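Local coordinates for protein pyruvate kinase (Cryptosporidium parvum, PDB 4DRS) that probably catalyses the last step of glycolysis, in which phosphoryl transfer between phosphoenolpyruvate and ADP yields pyruvate and ATP, at residues 115-126 and 142-153; 156-166 and 176-187. One frame throughout, in Å; residues are numbered along the deposited sequence.

Contact 1 (115-126 and 142-153); sequences IRTGMLEGGKPI and MLGNSECISCSY
Ile126 points into the bend at Gly144 to Ser146. Its CD1 rests on the backbone, 3.6 Å from Gly144 O. Its CG2 lies 3.6 Å from Ser146 CB. Chi1 of -58° sets CG1 beside the backbone N and CG2 anti to it, so CD1 and CG2 reach different parts of the bend. Asn145 OD1 accepts from Glu147 N, an Asx turn, and also from Cys148 N, which makes an Asx motif.

Leu120 flanks the same bend. Its CD2 touches Gly144 O and lies beside Ile149, both side chains pointing the same way. Leu143 CD2 fills the step between Met119 CB, at 3.8 Å, and Leu120 O. A straight bond of 2.8 Å from Gly144 N to Met119 O, in the carbonyl plane, pins the backbones here.

Gly118 has no side chain, and Ser150 CB packs 3.8 Å from Gly118 CA. Ser150 OG turns to Asp139 O. Next door, Thr117 CG2 crosses the end of Ile149, while Thr117 OG1 bonds to Lys199 N. Ser152 and Arg116 then pair twice. Arg116 N donates to Ser152 OG at 2.9 Å (170°), and Ser152 N donates to Arg116 O at 3.0 Å. Ile115 CG2 packs against Cys151 SG and Tyr153 CB.

Arg116 carries its side chain away from 142-153, where Glu114 holds NE in a salt bridge and His79 lies close. Arg116 and His79 bind ADP in another structure of this protein; none is bound to this chain. The two segments are part of the B domain, the lid that pyruvate kinases insert after the third barrel strand, beside the nucleotide cleft.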
loop_
_atom_site.group_PDB
_atom_site.type_symbol
_atom_site.label_atom_id
_atom_site.label_comp_id
_atom_site.label_asym_id
_atom_site.label_seq_id
_atom_site.Cartn_x
_atom_site.Cartn_y
_atom_site.Cartn_z
ATOM N N ILE A 115 22.710 -35.831 28.288
ATOM C CA ILE A 115 22.887 -37.131 28.923
ATOM C C ILE A 115 23.233 -38.153 27.845
ATOM O O ILE A 115 22.516 -38.285 26.848
ATOM C CB ILE A 115 21.615 -37.588 29.679
ATOM C CG1 ILE A 115 21.129 -36.496 30.639
ATOM C CG2 ILE A 115 21.879 -38.887 30.432
ATOM C CD1 ILE A 115 19.665 -36.611 31.015
ATOM N N ARG A 116 24.336 -38.867 28.042
ATOM C CA ARG A 116 24.743 -39.898 27.092
ATOM C C ARG A 116 24.940 -41.256 27.760
ATOM O O ARG A 116 25.168 -41.337 28.972
ATOM C CB ARG A 116 26.000 -39.472 26.318
ATOM C CG ARG A 116 25.751 -38.360 25.307
ATOM C CD ARG A 116 26.794 -38.347 24.199
ATOM N NE ARG A 116 26.570 -37.266 23.235
ATOM C CZ ARG A 116 25.751 -37.334 22.186
ATOM N NH1 ARG A 116 25.053 -38.435 21.938
ATOM N NH2 ARG A 116 25.627 -36.290 21.377
ATOM N N THR A 117 24.826 -42.315 26.962
ATOM C CA THR A 117 25.086 -43.675 27.436
ATOM C C THR A 117 26.588 -43.972 27.398
ATOM O O THR A 117 27.358 -43.219 26.799
ATOM C CB THR A 117 24.308 -44.733 26.621
ATOM O OG1 THR A 117 24.567 -44.557 25.223
ATOM C CG2 THR A 117 22.815 -44.610 26.869
ATOM N N GLY A 118 26.995 -45.059 28.048
ATOM C CA GLY A 118 28.404 -45.437 28.118
ATOM C C GLY A 118 28.858 -46.321 26.973
ATOM O O GLY A 118 28.159 -46.461 25.966
ATOM N N MET A 119 30.039 -46.913 27.134
ATOM C CA MET A 119 30.603 -47.822 26.139
ATOM C C MET A 119 29.970 -49.206 26.258
ATOM O O MET A 119 29.643 -49.652 27.361
ATOM C CB MET A 119 32.125 -47.918 26.298
ATOM C CG MET A 119 32.860 -46.594 26.142
ATOM S SD MET A 119 32.836 -45.943 24.458
ATOM C CE MET A 119 34.131 -46.919 23.696
ATOM N N LEU A 120 29.802 -49.877 25.120
ATOM C CA LEU A 120 29.146 -51.185 25.080
ATOM C C LEU A 120 30.123 -52.361 25.217
ATOM O O LEU A 120 31.310 -52.163 25.490
ATOM C CB LEU A 120 28.276 -51.323 23.819
ATOM C CG LEU A 120 27.011 -50.455 23.719
ATOM C CD1 LEU A 120 26.370 -50.586 22.347
ATOM C CD2 LEU A 120 26.000 -50.784 24.809
ATOM N N GLU A 121 29.601 -53.576 25.032
ATOM C CA GLU A 121 30.355 -54.822 25.210
ATOM C C GLU A 121 31.649 -54.850 24.392
ATOM O O GLU A 121 31.635 -55.148 23.193
ATOM C CB GLU A 121 29.469 -56.028 24.862
ATOM C CG GLU A 121 30.072 -57.385 25.198
ATOM C CD GLU A 121 30.053 -57.688 26.684
ATOM O OE1 GLU A 121 28.954 -57.899 27.237
ATOM O OE2 GLU A 121 31.140 -57.729 27.297
ATOM N N GLY A 122 32.760 -54.530 25.054
ATOM C CA GLY A 122 34.069 -54.452 24.402
ATOM C C GLY A 122 34.171 -53.256 23.474
ATOM O O GLY A 122 35.056 -52.410 23.627
ATOM N N GLY A 123 33.256 -53.196 22.510
ATOM C CA GLY A 123 33.163 -52.092 21.561
ATOM C C GLY A 123 32.116 -52.337 20.489
ATOM O O GLY A 123 31.994 -51.552 19.548
ATOM N N LYS A 124 31.356 -53.421 20.638
ATOM C CA LYS A 124 30.376 -53.831 19.628
ATOM C C LYS A 124 28.934 -53.490 20.023
ATOM O O LYS A 124 28.532 -53.747 21.161
ATOM C CB LYS A 124 30.517 -55.327 19.314
ATOM C CG LYS A 124 31.817 -55.710 18.615
ATOM C CD LYS A 124 31.953 -55.039 17.253
ATOM C CE LYS A 124 33.302 -55.325 16.610
ATOM N NZ LYS A 124 33.382 -56.706 16.060
ATOM N N PRO A 125 28.155 -52.917 19.078
ATOM C CA PRO A 125 26.771 -52.461 19.299
ATOM C C PRO A 125 25.813 -53.556 19.767
ATOM O O PRO A 125 26.054 -54.739 19.515
ATOM C CB PRO A 125 26.344 -51.938 17.919
ATOM C CG PRO A 125 27.296 -52.553 16.952
ATOM C CD PRO A 125 28.592 -52.647 17.697
ATOM N N ILE A 126 24.733 -53.153 20.440
ATOM C CA ILE A 126 23.792 -54.097 21.063
ATOM C C ILE A 126 22.317 -53.733 20.829
ATOM O O ILE A 126 21.927 -52.565 20.922
ATOM C CB ILE A 126 24.058 -54.246 22.583
ATOM C CG1 ILE A 126 25.497 -54.720 22.838
ATOM C CG2 ILE A 126 23.078 -55.228 23.209
ATOM C CD1 ILE A 126 26.002 -54.492 24.247
ATOM N N MET A 142 32.257 -47.863 32.829
ATOM C CA MET A 142 31.924 -49.281 32.871
ATOM C C MET A 142 31.392 -49.724 31.515
ATOM O O MET A 142 30.536 -49.056 30.927
ATOM C CB MET A 142 30.880 -49.565 33.956
ATOM C CG MET A 142 30.623 -51.047 34.202
ATOM S SD MET A 142 28.907 -51.430 34.609
ATOM C CE MET A 142 28.101 -51.182 33.027
ATOM N N LEU A 143 31.905 -50.851 31.029
ATOM C CA LEU A 143 31.444 -51.439 29.776
ATOM C C LEU A 143 30.079 -52.091 29.974
ATOM O O LEU A 143 29.916 -52.962 30.831
ATOM C CB LEU A 143 32.460 -52.457 29.242
ATOM C CG LEU A 143 33.880 -51.981 28.906
ATOM C CD1 LEU A 143 34.776 -53.170 28.587
ATOM C CD2 LEU A 143 33.892 -50.980 27.756
ATOM N N GLY A 144 29.106 -51.660 29.178
ATOM C CA GLY A 144 27.725 -52.109 29.324
ATOM C C GLY A 144 27.292 -53.151 28.313
ATOM O O GLY A 144 27.548 -53.014 27.117
ATOM N N ASN A 145 26.628 -54.195 28.803
ATOM C CA ASN A 145 26.115 -55.263 27.946
ATOM C C ASN A 145 24.654 -55.046 27.535
ATOM O O ASN A 145 24.169 -53.911 27.503
ATOM C CB ASN A 145 26.314 -56.640 28.604
ATOM C CG ASN A 145 25.831 -56.687 30.045
ATOM O OD1 ASN A 145 24.735 -56.227 30.366
ATOM N ND2 ASN A 145 26.647 -57.261 30.920
ATOM N N SER A 146 23.969 -56.144 27.218
ATOM C CA SER A 146 22.569 -56.122 26.800
ATOM C C SER A 146 21.616 -56.063 27.996
ATOM O O SER A 146 20.394 -56.014 27.828
ATOM C CB SER A 146 22.263 -57.362 25.953
ATOM O OG SER A 146 20.961 -57.307 25.399
ATOM N N GLU A 147 22.183 -56.066 29.200
ATOM C CA GLU A 147 21.398 -56.137 30.431
ATOM C C GLU A 147 21.630 -54.928 31.338
ATOM O O GLU A 147 20.706 -54.468 32.010
ATOM C CB GLU A 147 21.714 -57.435 31.183
ATOM C CG GLU A 147 21.535 -58.700 30.349
ATOM C CD GLU A 147 22.390 -59.857 30.836
ATOM O OE1 GLU A 147 22.182 -60.317 31.980
ATOM O OE2 GLU A 147 23.263 -60.312 30.067
ATOM N N CYS A 148 22.861 -54.419 31.352
ATOM C CA CYS A 148 23.221 -53.275 32.188
ATOM C C CYS A 148 24.110 -52.279 31.444
ATOM O O CYS A 148 25.322 -52.484 31.325
ATOM C CB CYS A 148 23.901 -53.750 33.478
ATOM S SG CYS A 148 24.488 -52.422 34.559
ATOM N N ILE A 149 23.499 -51.206 30.942
ATOM C CA ILE A 149 24.238 -50.128 30.277
ATOM C C ILE A 149 24.626 -49.016 31.256
ATOM O O ILE A 149 24.191 -49.010 32.412
ATOM C CB ILE A 149 23.472 -49.529 29.068
ATOM C CG1 ILE A 149 22.124 -48.938 29.504
ATOM C CG2 ILE A 149 23.300 -50.571 27.968
ATOM C CD1 ILE A 149 21.548 -47.926 28.533
ATOM N N SER A 150 25.440 -48.080 30.780
ATOM C CA SER A 150 25.948 -46.998 31.613
ATOM C C SER A 150 25.280 -45.662 31.288
ATOM O O SER A 150 24.607 -45.524 30.264
ATOM C CB SER A 150 27.465 -46.891 31.458
ATOM O OG SER A 150 28.011 -46.068 32.468
ATOM N N CYS A 151 25.481 -44.685 32.170
ATOM C CA CYS A 151 24.862 -43.368 32.050
ATOM C C CYS A 151 25.794 -42.288 32.600
ATOM O O CYS A 151 26.434 -42.477 33.640
ATOM C CB CYS A 151 23.527 -43.357 32.800
ATOM S SG CYS A 151 22.588 -41.815 32.734
ATOM N N SER A 152 25.862 -41.157 31.902
ATOM C CA SER A 152 26.737 -40.051 32.293
ATOM C C SER A 152 26.147 -39.187 33.407
ATOM O O SER A 152 26.871 -38.465 34.091
ATOM C CB SER A 152 27.059 -39.181 31.080
ATOM O OG SER A 152 25.872 -38.678 30.497
ATOM N N TYR A 153 24.831 -39.274 33.583
ATOM C CA TYR A 153 24.100 -38.434 34.529
ATOM C C TYR A 153 24.000 -39.122 35.897
ATOM O O TYR A 153 23.175 -40.013 36.099
ATOM C CB TYR A 153 22.721 -38.107 33.932
ATOM C CG TYR A 153 21.837 -37.168 34.727
ATOM C CD1 TYR A 153 22.329 -35.975 35.256
ATOM C CD2 TYR A 153 20.484 -37.460 34.909
ATOM C CE1 TYR A 153 21.505 -35.119 35.974
ATOM C CE2 TYR A 153 19.654 -36.611 35.621
ATOM C CZ TYR A 153 20.167 -35.445 36.152
ATOM O OH TYR A 153 19.337 -34.606 36.856
#

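Contact 2 (156-166 and 176-187); sequences LPKSVQIGSTV and QVLEIGDDFIVC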
loop_
_atom_site.group_PDB
_atom_site.type_symbol
_atom_site.label_atom_id
_atom_site.label_comp_id
_atom_site.label_asym_id
_atom_site.label_seq_id
_atom_site.Cartn_x
_atom_site.Cartn_y
_atom_site.Cartn_z
ATOM N N LEU A 156 20.712 -39.313 37.982
ATOM C CA LEU A 156 19.600 -40.037 37.351
ATOM C C LEU A 156 18.603 -40.654 38.346
ATOM O O LEU A 156 17.393 -40.479 38.173
ATOM C CB LEU A 156 20.105 -41.100 36.363
ATOM C CG LEU A 156 19.058 -41.956 35.638
ATOM C CD1 LEU A 156 18.173 -41.113 34.731
ATOM C CD2 LEU A 156 19.727 -43.068 34.846
ATOM N N PRO A 157 19.098 -41.373 39.384
ATOM C CA PRO A 157 18.161 -41.996 40.334
ATOM C C PRO A 157 17.247 -40.993 41.046
ATOM O O PRO A 157 16.089 -41.307 41.328
ATOM C CB PRO A 157 19.089 -42.684 41.349
ATOM C CG PRO A 157 20.412 -42.007 41.194
ATOM C CD PRO A 157 20.500 -41.673 39.737
ATOM N N LYS A 158 17.765 -39.794 41.309
ATOM C CA LYS A 158 17.028 -38.753 42.021
ATOM C C LYS A 158 16.236 -37.835 41.080
ATOM O O LYS A 158 15.750 -36.784 41.497
ATOM C CB LYS A 158 17.988 -37.926 42.887
ATOM C CG LYS A 158 18.799 -38.750 43.881
ATOM C CD LYS A 158 19.805 -37.911 44.656
ATOM C CE LYS A 158 19.155 -37.181 45.822
ATOM N NZ LYS A 158 20.160 -36.631 46.773
ATOM N N SER A 159 16.101 -38.241 39.819
ATOM C CA SER A 159 15.430 -37.424 38.803
ATOM C C SER A 159 14.206 -38.103 38.188
ATOM O O SER A 159 13.389 -37.449 37.536
ATOM C CB SER A 159 16.414 -37.027 37.702
ATOM O OG SER A 159 17.475 -36.256 38.235
ATOM N N VAL A 160 14.098 -39.413 38.387
ATOM C CA VAL A 160 12.942 -40.180 37.922
ATOM C C VAL A 160 12.129 -40.722 39.100
ATOM O O VAL A 160 12.546 -40.620 40.254
ATOM C CB VAL A 160 13.348 -41.344 36.980
ATOM C CG1 VAL A 160 14.019 -40.809 35.721
ATOM C CG2 VAL A 160 14.245 -42.349 37.694
ATOM N N GLN A 161 10.962 -41.280 38.796
ATOM C CA GLN A 161 10.166 -42.016 39.779
ATOM C C GLN A 161 9.634 -43.298 39.143
ATOM O O GLN A 161 9.674 -43.445 37.921
ATOM C CB GLN A 161 9.029 -41.149 40.334
ATOM C CG GLN A 161 8.196 -40.436 39.278
ATOM C CD GLN A 161 6.988 -39.724 39.857
ATOM O OE1 GLN A 161 7.092 -38.980 40.832
ATOM N NE2 GLN A 161 5.830 -39.943 39.247
ATOM N N ILE A 162 9.162 -44.231 39.970
ATOM C CA ILE A 162 8.571 -45.471 39.465
ATOM C C ILE A 162 7.476 -45.113 38.462
ATOM O O ILE A 162 6.512 -44.428 38.807
ATOM C CB ILE A 162 7.985 -46.348 40.604
ATOM C CG1 ILE A 162 9.022 -46.603 41.715
ATOM C CG2 ILE A 162 7.395 -47.644 40.053
ATOM C CD1 ILE A 162 10.183 -47.511 41.350
ATOM N N GLY A 163 7.650 -45.545 37.217
ATOM C CA GLY A 163 6.674 -45.265 36.166
ATOM C C GLY A 163 7.110 -44.246 35.126
ATOM O O GLY A 163 6.504 -44.161 34.053
ATOM N N SER A 164 8.152 -43.473 35.438
ATOM C CA SER A 164 8.719 -42.499 34.494
ATOM C C SER A 164 9.262 -43.183 33.242
ATOM O O SER A 164 9.705 -44.334 33.294
ATOM C CB SER A 164 9.836 -41.676 35.148
ATOM O OG SER A 164 9.343 -40.875 36.209
ATOM N N THR A 165 9.223 -42.467 32.123
ATOM C CA THR A 165 9.738 -42.985 30.858
ATOM C C THR A 165 11.128 -42.424 30.548
ATOM O O THR A 165 11.367 -41.221 30.679
ATOM C CB THR A 165 8.776 -42.710 29.680
ATOM O OG1 THR A 165 8.535 -41.300 29.569
ATOM C CG2 THR A 165 7.445 -43.437 29.886
ATOM N N VAL A 166 12.042 -43.308 30.155
ATOM C CA VAL A 166 13.399 -42.917 29.788
ATOM C C VAL A 166 13.613 -43.227 28.310
ATOM O O VAL A 166 13.431 -44.367 27.877
ATOM C CB VAL A 166 14.462 -43.644 30.646
ATOM C CG1 VAL A 166 15.859 -43.135 30.321
ATOM C CG2 VAL A 166 14.172 -43.474 32.131
ATOM N N GLN A 176 10.627 -47.859 30.860
ATOM C CA GLN A 176 9.822 -47.396 31.982
ATOM C C GLN A 176 10.419 -47.909 33.288
ATOM O O GLN A 176 10.670 -49.107 33.437
ATOM C CB GLN A 176 8.375 -47.868 31.827
ATOM C CG GLN A 176 7.392 -47.218 32.788
ATOM C CD GLN A 176 5.984 -47.760 32.635
ATOM O OE1 GLN A 176 5.768 -48.973 32.613
ATOM N NE2 GLN A 176 5.013 -46.858 32.535
ATOM N N VAL A 177 10.638 -46.992 34.228
ATOM C CA VAL A 177 11.305 -47.305 35.493
ATOM C C VAL A 177 10.524 -48.334 36.310
ATOM O O VAL A 177 9.312 -48.204 36.496
ATOM C CB VAL A 177 11.547 -46.033 36.338
ATOM C CG1 VAL A 177 12.347 -46.357 37.592
ATOM C CG2 VAL A 177 12.265 -44.969 35.519
ATOM N N LEU A 178 11.236 -49.357 36.779
ATOM C CA LEU A 178 10.671 -50.385 37.651
ATOM C C LEU A 178 11.247 -50.292 39.061
ATOM O O LEU A 178 10.573 -50.621 40.039
ATOM C CB LEU A 178 10.930 -51.783 37.083
ATOM C CG LEU A 178 10.412 -52.149 35.688
ATOM C CD1 LEU A 178 10.913 -53.536 35.315
ATOM C CD2 LEU A 178 8.892 -52.091 35.609
ATOM N N GLU A 179 12.498 -49.848 39.152
ATOM C CA GLU A 179 13.205 -49.744 40.424
ATOM C C GLU A 179 14.207 -48.592 40.384
ATOM O O GLU A 179 14.722 -48.244 39.320
ATOM C CB GLU A 179 13.924 -51.060 40.735
ATOM C CG GLU A 179 14.380 -51.215 42.180
ATOM C CD GLU A 179 15.238 -52.448 42.394
ATOM O OE1 GLU A 179 14.755 -53.570 42.129
ATOM O OE2 GLU A 179 16.396 -52.294 42.837
ATOM N N ILE A 180 14.470 -48.005 41.547
ATOM C CA ILE A 180 15.473 -46.954 41.689
ATOM C C ILE A 180 16.395 -47.290 42.859
ATOM O O ILE A 180 15.935 -47.480 43.989
ATOM C CB ILE A 180 14.826 -45.566 41.908
ATOM C CG1 ILE A 180 14.013 -45.150 40.679
ATOM C CG2 ILE A 180 15.882 -44.513 42.222
ATOM C CD1 ILE A 180 12.962 -44.097 40.966
ATOM N N GLY A 181 17.693 -47.370 42.577
ATOM C CA GLY A 181 18.694 -47.632 43.609
ATOM C C GLY A 181 19.529 -46.410 43.935
ATOM O O GLY A 181 19.183 -45.290 43.547
ATOM N N ASP A 182 20.629 -46.627 44.651
ATOM C CA ASP A 182 21.542 -45.547 45.022
ATOM C C ASP A 182 22.242 -44.945 43.801
ATOM O O ASP A 182 22.317 -43.722 43.661
ATOM C CB ASP A 182 22.580 -46.044 46.033
ATOM C CG ASP A 182 23.591 -44.975 46.406
ATOM O OD1 ASP A 182 23.180 -43.920 46.938
ATOM O OD2 ASP A 182 24.797 -45.190 46.167
ATOM N N ASP A 183 22.740 -45.813 42.921
ATOM C CA ASP A 183 23.493 -45.383 41.745
ATOM C C ASP A 183 23.047 -46.071 40.447
ATOM O O ASP A 183 23.859 -46.303 39.547
ATOM C CB ASP A 183 25.004 -45.559 41.979
ATOM C CG ASP A 183 25.388 -46.978 42.390
ATOM O OD1 ASP A 183 24.851 -47.956 41.822
ATOM O OD2 ASP A 183 26.253 -47.112 43.282
ATOM N N PHE A 184 21.754 -46.385 40.356
ATOM C CA PHE A 184 21.203 -47.088 39.194
ATOM C C PHE A 184 19.677 -47.029 39.131
ATOM O O PHE A 184 19.016 -46.684 40.111
ATOM C CB PHE A 184 21.648 -48.556 39.199
ATOM C CG PHE A 184 20.966 -49.392 40.247
ATOM C CD1 PHE A 184 21.434 -49.411 41.558
ATOM C CD2 PHE A 184 19.850 -50.161 39.924
ATOM C CE1 PHE A 184 20.805 -50.181 42.526
ATOM C CE2 PHE A 184 19.216 -50.932 40.887
ATOM C CZ PHE A 184 19.694 -50.942 42.190
ATOM N N ILE A 185 19.135 -47.372 37.964
ATOM C CA ILE A 185 17.701 -47.616 37.792
ATOM C C ILE A 185 17.489 -48.879 36.964
ATOM O O ILE A 185 18.335 -49.244 36.146
ATOM C CB ILE A 185 16.949 -46.430 37.129
ATOM C CG1 ILE A 185 17.522 -46.112 35.739
ATOM C CG2 ILE A 185 16.945 -45.207 38.042
ATOM C CD1 ILE A 185 16.651 -45.198 34.905
ATOM N N VAL A 186 16.365 -49.550 37.193
ATOM C CA VAL A 186 15.978 -50.707 36.394
ATOM C C VAL A 186 14.724 -50.341 35.605
ATOM O O VAL A 186 13.722 -49.908 36.179
ATOM C CB VAL A 186 15.730 -51.965 37.262
ATOM C CG1 VAL A 186 15.426 -53.174 36.388
ATOM C CG2 VAL A 186 16.932 -52.250 38.153
ATOM N N CYS A 187 14.798 -50.505 34.289
ATOM C CA CYS A 187 13.698 -50.153 33.401
ATOM C C CYS A 187 13.137 -51.376 32.686
ATOM O O CYS A 187 13.756 -52.443 32.682
ATOM C CB CYS A 187 14.156 -49.118 32.376
ATOM S SG CYS A 187 14.719 -47.560 33.091
#
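Ser164 O receives Val177 N at 3.0 Å, nearly straight on (166°), and Gln176 CA also approaches it at 3.3 Å in a CA-H...O contact. A second backbone bond runs from Gly163 N to Val177 O at 3.2 Å, with the donor tilted 32° out of the carbonyl plane. Gln176 stretches its side chain along the loop, and NE2 adds a weak bond to Gly163 O. The loop residues Gln161 to Ser164 form a type II turn with Gly163 in its third position. Ser164 OG accepts from Gln161 N and braces the turn.

Strands 165-168 and 173-180 make a beta hairpin, and strand 184-188 extends it in the mixed sheet of the B domain. Loop 156-164 folds over the side of this sheet that carries Val177, Ile180 and Ile185. A classic beta bulge, with Leu178 and Glu179 both opposite Val186, lies between Val177 and Ile180.

Val160 CG2 enters among all three side chains, 3.9 Å from Ile180 CD1 and equally near Val177 CG2 and Ile185 CG2. Ile180 also packs on the loop backbone, its CG2 3.3 Å from Pro157 O. The Pro157 ring lies against the turn after Ile180, its CB 3.4 Å from Gly181 O. Ile185 CG1 stands between its own backbone N and carbonyl carbon (chi1 59°), which sends CD1 toward Leu156 and Val166. Leu156 crosses it at about a right angle, with Leu156 CD2 3.7 Å from Ile185 CD1. Val166 CG2 meets the same CD1 tip to tip, and also packs on Cys187 SG.

Both contacts lie in the B domain, inserted between strands 105-109 and 232-235 of the central eight-stranded barrel. Their centres are about 17 Å apart. They follow in series: contact 1 closes at residue 153, and contact 2 opens at 156. Both reach one mixed sheet. Contact 1 includes one of its two outermost strands, 148-150; contact 2 takes in strands 165-168, 173-180 and 184-188. Strand 133-137 lies between the two groups. The contacts meet where Tyr153 OH probably bonds to Ser159 OG at 2.8 Å and Cys151 packs on Leu156. Contact 1 reaches the ADP site, whereas contact 2 builds the sheet and loop packing farther from it.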